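PDB 6JDR: PP1b from Porcine reproductive and respiratory syndrome virus, which probably unwinds RNA and DNA duplexes with 5' to 3' polarity at the expense of ATP, as the helicase part (nsp10) of the viral replicase polyprotein. Local coordinates for residues G214-G219 with S240-T245; K130-V135 with N231-L236; T156-Q161 with N221-E226. The protein carries 1 engineered substitution. All blocks are in the same frame, centred on the assembly; numbering follows the deposited sequence.

Contact 1 (G214-G219 with S240-T245); sequences GGWCPG and SKTTLT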
# COMPACT_ATOMS: atom_id res chain seq x y z
N GLY A 214 -17.53 -1.79 -5.31
CA GLY A 214 -18.29 -2.55 -4.31
C GLY A 214 -18.28 -1.94 -2.91
O GLY A 214 -19.18 -2.22 -2.11
N GLY A 215 -17.27 -1.14 -2.61
CA GLY A 215 -17.19 -0.44 -1.32
C GLY A 215 -16.45 -1.24 -0.27
O GLY A 215 -15.94 -2.32 -0.54
N TRP A 216 -16.42 -0.70 0.95
CA TRP A 216 -15.61 -1.26 2.03
C TRP A 216 -16.10 -2.62 2.51
O TRP A 216 -17.30 -2.84 2.66
CB TRP A 216 -15.58 -0.29 3.22
CG TRP A 216 -14.72 -0.76 4.36
CD1 TRP A 216 -13.36 -0.83 4.37
CD2 TRP A 216 -15.16 -1.21 5.64
NE1 TRP A 216 -12.93 -1.31 5.59
CE2 TRP A 216 -14.01 -1.54 6.38
CE3 TRP A 216 -16.42 -1.36 6.23
CZ2 TRP A 216 -14.08 -2.02 7.70
CZ3 TRP A 216 -16.49 -1.84 7.53
CH2 TRP A 216 -15.33 -2.16 8.25
N CYS A 217 -15.16 -3.53 2.73
CA CYS A 217 -15.43 -4.78 3.43
C CYS A 217 -14.29 -5.04 4.42
O CYS A 217 -13.13 -4.71 4.14
CB CYS A 217 -15.61 -5.95 2.45
SG CYS A 217 -14.11 -6.77 1.89
N PRO A 218 -14.61 -5.63 5.59
CA PRO A 218 -13.65 -5.70 6.69
C PRO A 218 -12.43 -6.56 6.38
O PRO A 218 -12.53 -7.56 5.66
CB PRO A 218 -14.47 -6.30 7.83
CG PRO A 218 -15.51 -7.11 7.15
CD PRO A 218 -15.84 -6.38 5.89
N GLY A 219 -11.28 -6.17 6.93
CA GLY A 219 -10.03 -6.88 6.74
C GLY A 219 -8.97 -6.35 7.69
O GLY A 219 -9.24 -5.45 8.48
N SER A 240 -12.96 6.73 4.50
CA SER A 240 -13.89 6.99 5.59
C SER A 240 -13.93 5.84 6.62
O SER A 240 -14.29 6.07 7.77
CB SER A 240 -15.30 7.23 5.05
OG SER A 240 -15.33 8.38 4.22
N LYS A 241 -13.57 4.63 6.19
CA LYS A 241 -13.65 3.43 7.02
C LYS A 241 -12.30 2.84 7.45
O LYS A 241 -12.20 2.23 8.51
CB LYS A 241 -14.46 2.35 6.30
CG LYS A 241 -15.94 2.66 6.14
CD LYS A 241 -16.69 2.52 7.46
CE LYS A 241 -18.18 2.74 7.28
NZ LYS A 241 -18.93 2.64 8.57
N THR A 242 -11.26 3.02 6.64
CA THR A 242 -9.96 2.40 6.92
C THR A 242 -8.81 3.22 6.35
O THR A 242 -9.03 4.15 5.58
CB THR A 242 -9.90 0.96 6.36
OG1 THR A 242 -8.64 0.36 6.68
CG2 THR A 242 -10.08 0.96 4.85
N THR A 243 -7.59 2.86 6.74
CA THR A 243 -6.39 3.39 6.11
C THR A 243 -6.02 2.49 4.95
O THR A 243 -6.49 1.35 4.87
CB THR A 243 -5.19 3.48 7.08
OG1 THR A 243 -4.78 2.17 7.48
CG2 THR A 243 -5.57 4.29 8.32
N LEU A 244 -5.19 2.99 4.04
CA LEU A 244 -4.84 2.27 2.83
C LEU A 244 -3.35 2.33 2.55
O LEU A 244 -2.70 3.32 2.84
CB LEU A 244 -5.58 2.87 1.63
CG LEU A 244 -7.11 2.75 1.62
CD1 LEU A 244 -7.68 3.57 0.47
CD2 LEU A 244 -7.53 1.30 1.51
N THR A 245 -2.83 1.25 1.98
CA THR A 245 -1.54 1.30 1.30
C THR A 245 -1.89 1.42 -0.18
O THR A 245 -2.46 0.51 -0.76
CB THR A 245 -0.69 0.05 1.56
OG1 THR A 245 -0.60 -0.18 2.97
CG2 THR A 245 0.70 0.23 1.00
O HOH W 1 -8.27 -2.59 6.75
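W216 carries this surface contact, turning one face of its indole to K241 and meeting T242 near NE1. The chain reaches it through G215. From there the W216 side chain leaves with CG anti to the backbone N (chi1 -177°), which sends the ring across toward 240-245. The aliphatic stem of K241 crosses it at about a right angle: K241 CB sits over the five-membered ring, 3.6 Å from its centroid and only 10° off the normal, a CH-pi contact. K241 CG and CD continue over the indole before the chain carries its amino end away. At the pyrrole side, the methyl T242 CG2 comes obliquely to W216 NE1 at 3.7 Å. P218 follows two residues on, and its N lies 4.1 Å from the indole plane on the opposite face, offset toward the rim. At G219 a water takes over, donating to T242 OG1 at 3.0 Å and, weakly, to G219 O at 3.5 Å, while T242 OG1 itself donates to T243 O. The two loops lead into neighbouring strands 222-224 and 245-248 of the parallel helicase sheet; W216 also packs on L238 of helix 232-239, and T242 on S222 of strand 222-224.

Contact 2 (K130-V135 with N231-L236); sequences KEINMV and NHLDVL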
# COMPACT_ATOMS: atom_id res chain seq x y z
N LYS A 130 -23.67 8.03 1.61
CA LYS A 130 -24.15 7.39 2.83
C LYS A 130 -23.00 7.02 3.79
O LYS A 130 -23.14 7.13 5.00
CB LYS A 130 -24.95 6.13 2.47
CG LYS A 130 -25.58 5.40 3.64
CD LYS A 130 -26.39 4.20 3.15
CE LYS A 130 -26.65 3.21 4.27
NZ LYS A 130 -27.43 2.03 3.79
N GLU A 131 -21.88 6.59 3.22
CA GLU A 131 -20.74 6.12 4.01
C GLU A 131 -19.58 7.12 4.09
O GLU A 131 -18.51 6.78 4.57
CB GLU A 131 -20.23 4.79 3.42
N ILE A 132 -19.80 8.35 3.63
CA ILE A 132 -18.75 9.36 3.59
C ILE A 132 -18.62 10.07 4.93
O ILE A 132 -19.62 10.43 5.55
CB ILE A 132 -19.00 10.38 2.45
CG1 ILE A 132 -18.93 9.70 1.08
CG2 ILE A 132 -18.02 11.55 2.53
CD1 ILE A 132 -17.54 9.24 0.67
N ASN A 133 -17.37 10.26 5.37
CA ASN A 133 -17.05 10.93 6.63
C ASN A 133 -15.68 11.61 6.48
O ASN A 133 -14.64 10.97 6.63
CB ASN A 133 -17.03 9.91 7.77
CG ASN A 133 -16.76 10.54 9.13
OD1 ASN A 133 -16.57 11.74 9.26
ND2 ASN A 133 -16.74 9.71 10.17
N MET A 134 -15.70 12.91 6.18
CA MET A 134 -14.48 13.61 5.80
C MET A 134 -13.53 13.90 6.96
O MET A 134 -12.34 14.15 6.74
CB MET A 134 -14.80 14.90 5.04
CG MET A 134 -15.57 14.69 3.74
SD MET A 134 -14.71 13.68 2.51
CE MET A 134 -13.37 14.77 2.06
N VAL A 135 -14.02 13.84 8.20
CA VAL A 135 -13.12 13.94 9.36
C VAL A 135 -12.35 12.63 9.56
O VAL A 135 -11.19 12.64 9.96
CB VAL A 135 -13.85 14.39 10.67
CG1 VAL A 135 -15.00 13.47 11.04
CG2 VAL A 135 -12.86 14.48 11.83
N ASN A 231 -11.40 5.58 -8.98
CA ASN A 231 -12.52 6.51 -8.83
C ASN A 231 -12.38 7.29 -7.54
O ASN A 231 -12.25 6.71 -6.46
CB ASN A 231 -13.84 5.73 -8.84
CG ASN A 231 -15.06 6.63 -8.66
OD1 ASN A 231 -15.30 7.16 -7.57
ND2 ASN A 231 -15.85 6.78 -9.71
N HIS A 232 -12.41 8.62 -7.64
CA HIS A 232 -12.09 9.49 -6.50
C HIS A 232 -13.07 9.32 -5.35
O HIS A 232 -12.66 9.23 -4.20
CB HIS A 232 -12.03 10.95 -6.94
CG HIS A 232 -10.91 11.26 -7.88
ND1 HIS A 232 -10.60 12.55 -8.27
CD2 HIS A 232 -10.03 10.46 -8.52
CE1 HIS A 232 -9.59 12.52 -9.11
NE2 HIS A 232 -9.23 11.26 -9.28
N LEU A 233 -14.36 9.26 -5.67
CA LEU A 233 -15.39 9.11 -4.64
C LEU A 233 -15.31 7.76 -3.93
O LEU A 233 -15.49 7.69 -2.72
CB LEU A 233 -16.79 9.30 -5.25
CG LEU A 233 -17.96 9.32 -4.26
CD1 LEU A 233 -17.87 10.52 -3.32
CD2 LEU A 233 -19.29 9.32 -4.99
N ASP A 234 -15.03 6.70 -4.68
CA ASP A 234 -14.85 5.38 -4.08
C ASP A 234 -13.66 5.35 -3.12
O ASP A 234 -13.69 4.67 -2.10
CB ASP A 234 -14.67 4.29 -5.14
CG ASP A 234 -15.94 3.99 -5.89
OD1 ASP A 234 -17.03 4.22 -5.34
OD2 ASP A 234 -15.86 3.50 -7.03
N VAL A 235 -12.61 6.09 -3.46
CA VAL A 235 -11.43 6.16 -2.61
C VAL A 235 -11.79 6.85 -1.29
O VAL A 235 -11.37 6.41 -0.21
CB VAL A 235 -10.26 6.88 -3.30
CG1 VAL A 235 -9.15 7.19 -2.32
CG2 VAL A 235 -9.73 6.02 -4.44
N LEU A 236 -12.58 7.91 -1.38
CA LEU A 236 -13.06 8.60 -0.18
C LEU A 236 -13.97 7.72 0.67
O LEU A 236 -13.95 7.81 1.90
CB LEU A 236 -13.77 9.90 -0.56
CG LEU A 236 -12.91 11.01 -1.16
CD1 LEU A 236 -13.77 12.22 -1.44
CD2 LEU A 236 -11.76 11.37 -0.23
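I132 and L236 bring their CA atoms to 6.9 Å, where the loop leading into helix 134-142 passes the first turns of helix 232-239. The contact is entirely apolar, and I132 CD1 is its probe: that methyl reaches the helix surface 3.9 Å from L236 C and 4.0 Å from L236 CB. I132 has CG1 anti to its carbonyl carbon (chi1 -65°), and the second bond is bent too, which points CD1 at the helix, where it touches L236 and L233. L233 arrives from one turn earlier with its CD1 methyl, 4.2 Å from I132 CD1. Farther along, the sulfur of M134 curls back toward L236, with SD 4.3 Å from L236 CD1. Both helices start with a capping asparagine close to these residues. N231 OD1 accepts from D234 N at 2.9 Å in a nearly straight bond (163°), whereas N133 OD1 receives only a weak bond, from V135 N two residues on. D234, whose CB points away from 130-135, pairs with R237 in a salt bridge. The zinc-binding part is close by, the L233 side chain lying about 7 Å from that of zinc ligand H34. The contact thus joins the lead-in of helix 134-142 to helix 232-239, and helix 63-67 completes the buried cluster: L64 touches I132, M134 and L236, and V67 touches L233.

Contact 3 (T156-Q161 with N221-E226); sequences THWLLQ and NSFLDE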
# COMPACT_ATOMS: atom_id res chain seq x y z
N THR A 156 5.20 -4.69 -8.58
CA THR A 156 4.25 -5.80 -8.44
C THR A 156 4.73 -6.80 -7.39
O THR A 156 3.93 -7.35 -6.63
CB THR A 156 4.05 -6.54 -9.78
OG1 THR A 156 3.82 -5.59 -10.83
CG2 THR A 156 2.86 -7.50 -9.69
N HIS A 157 6.04 -7.03 -7.36
CA HIS A 157 6.65 -8.00 -6.45
C HIS A 157 6.76 -7.47 -5.01
O HIS A 157 6.84 -8.26 -4.07
CB HIS A 157 8.03 -8.42 -6.98
CG HIS A 157 7.99 -8.97 -8.38
ND1 HIS A 157 7.66 -10.28 -8.66
CD2 HIS A 157 8.22 -8.37 -9.57
CE1 HIS A 157 7.70 -10.47 -9.97
NE2 HIS A 157 8.04 -9.33 -10.54
N TRP A 158 6.79 -6.15 -4.85
CA TRP A 158 6.72 -5.53 -3.52
C TRP A 158 5.43 -5.91 -2.82
O TRP A 158 5.43 -6.25 -1.64
CB TRP A 158 6.80 -4.00 -3.63
CG TRP A 158 6.83 -3.29 -2.29
CD1 TRP A 158 7.93 -2.91 -1.59
CD2 TRP A 158 5.69 -2.89 -1.50
NE1 TRP A 158 7.56 -2.29 -0.41
CE2 TRP A 158 6.20 -2.27 -0.34
CE3 TRP A 158 4.31 -2.99 -1.67
CZ2 TRP A 158 5.36 -1.75 0.66
CZ3 TRP A 158 3.48 -2.48 -0.68
CH2 TRP A 158 4.01 -1.87 0.47
N LEU A 159 4.32 -5.85 -3.56
CA LEU A 159 3.00 -6.14 -3.03
C LEU A 159 2.85 -7.60 -2.60
O LEU A 159 2.18 -7.89 -1.61
CB LEU A 159 1.92 -5.79 -4.06
CG LEU A 159 0.47 -6.07 -3.69
CD1 LEU A 159 0.08 -5.32 -2.42
CD2 LEU A 159 -0.45 -5.69 -4.84
N LEU A 160 3.47 -8.51 -3.35
CA LEU A 160 3.36 -9.94 -3.07
C LEU A 160 4.09 -10.33 -1.78
O LEU A 160 3.65 -11.22 -1.06
CB LEU A 160 3.90 -10.76 -4.25
CG LEU A 160 3.14 -10.58 -5.58
CD1 LEU A 160 3.93 -11.17 -6.74
CD2 LEU A 160 1.75 -11.21 -5.50
N GLN A 161 5.20 -9.65 -1.50
CA GLN A 161 5.95 -9.88 -0.26
C GLN A 161 5.25 -9.27 0.96
O GLN A 161 5.46 -9.71 2.09
CB GLN A 161 7.36 -9.30 -0.37
CG GLN A 161 8.23 -9.96 -1.44
CD GLN A 161 9.56 -9.25 -1.63
OE1 GLN A 161 10.33 -9.07 -0.68
NE2 GLN A 161 9.85 -8.83 -2.86
N ASN A 221 -5.21 -5.50 6.79
CA ASN A 221 -4.61 -4.41 6.04
C ASN A 221 -5.31 -4.30 4.69
O ASN A 221 -5.59 -5.30 4.04
CB ASN A 221 -3.11 -4.66 5.84
CG ASN A 221 -2.36 -4.79 7.15
OD1 ASN A 221 -2.58 -4.02 8.09
ND2 ASN A 221 -1.46 -5.77 7.23
N SER A 222 -5.59 -3.06 4.29
CA SER A 222 -6.27 -2.80 3.03
C SER A 222 -5.31 -2.14 2.05
O SER A 222 -4.60 -1.21 2.42
CB SER A 222 -7.49 -1.91 3.26
OG SER A 222 -8.47 -2.62 4.00
N PHE A 223 -5.29 -2.64 0.82
CA PHE A 223 -4.43 -2.10 -0.23
C PHE A 223 -5.26 -1.54 -1.38
O PHE A 223 -6.38 -1.97 -1.62
CB PHE A 223 -3.51 -3.20 -0.78
CG PHE A 223 -2.51 -3.72 0.22
CD1 PHE A 223 -1.20 -3.28 0.20
CD2 PHE A 223 -2.89 -4.65 1.18
CE1 PHE A 223 -0.28 -3.76 1.12
CE2 PHE A 223 -1.98 -5.13 2.10
CZ PHE A 223 -0.67 -4.69 2.07
N LEU A 224 -4.68 -0.57 -2.09
CA LEU A 224 -5.32 0.04 -3.25
C LEU A 224 -4.43 -0.14 -4.48
O LEU A 224 -3.37 0.48 -4.61
CB LEU A 224 -5.56 1.54 -3.00
CG LEU A 224 -6.85 2.19 -3.51
CD1 LEU A 224 -6.57 3.62 -3.94
CD2 LEU A 224 -7.51 1.43 -4.65
N ASP A 225 -4.87 -1.01 -5.39
CA ASP A 225 -4.17 -1.30 -6.63
C ASP A 225 -4.42 -0.17 -7.62
O ASP A 225 -5.50 0.43 -7.61
CB ASP A 225 -4.67 -2.64 -7.18
CG ASP A 225 -3.97 -3.08 -8.45
OD1 ASP A 225 -2.73 -2.94 -8.55
OD2 ASP A 225 -4.67 -3.58 -9.35
N GLU A 226 -3.43 0.13 -8.46
CA GLU A 226 -3.58 1.12 -9.53
C GLU A 226 -4.18 2.43 -9.03
O GLU A 226 -5.13 2.96 -9.62
CB GLU A 226 -4.45 0.55 -10.67
CG GLU A 226 -3.89 -0.69 -11.35
CD GLU A 226 -2.69 -0.39 -12.23
OE1 GLU A 226 -2.76 0.57 -13.03
OE2 GLU A 226 -1.69 -1.12 -12.13
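L159 and F223 face each other between helix 155-162 and strand 222-224, their side chains running past one another in opposite directions. L159 extends from the helix with CG anti to its backbone N (chi1 178°), and one methyl does the touching: L159 CD1 comes 3.6 Å from F223 CD1, approaching the ring obliquely and spanning its CG, CD1 and CE1 atoms. F223 instead swings CG anti to its carbonyl carbon (chi1 -66°), directing the phenyl off the strand at the helix. W158 joins from the neighbouring helix position. Its six-membered ring reaches the edge of the phenyl near the phenyl's own plane, W158 CZ3 standing 4.4 Å from F223 CE1. This is the core of a P-loop NTPase fold: T156 at the start of 156-161 belongs to what is probably the Walker A motif, and D225-E226, just after the strand, fit the Walker B position of a superfamily 1 helicase. D225 OD2 is hydrogen-bonded to T171 OG1, and both acidic residues have been seen to bind zinc, though none is bound to them in this model. M180 of helix 174-184 packs against L159, while T245 of the adjacent strand touches both W158 and F223.

Along the chain, 130-135 comes first and opens contact 2, whose loop closes only at 231-236. Contact 3 is nested within it, running from the helix after the probable P-loop to strand 222-224. Contact 1 starts inside both loops, at 214-219, and ends beyond them at 240-245, so it crosses each. Where they cross, they also touch: S240 OG of contact 1 is probably hydrogen-bonded to N133 N of contact 2, and T245 pairs through its backbone with S222 and L224 of contact 3. V235 of contact 2 packs on L224. Together they link the lead-in to helix 134-142, helix 232-239, the parallel sheet and helix 155-162.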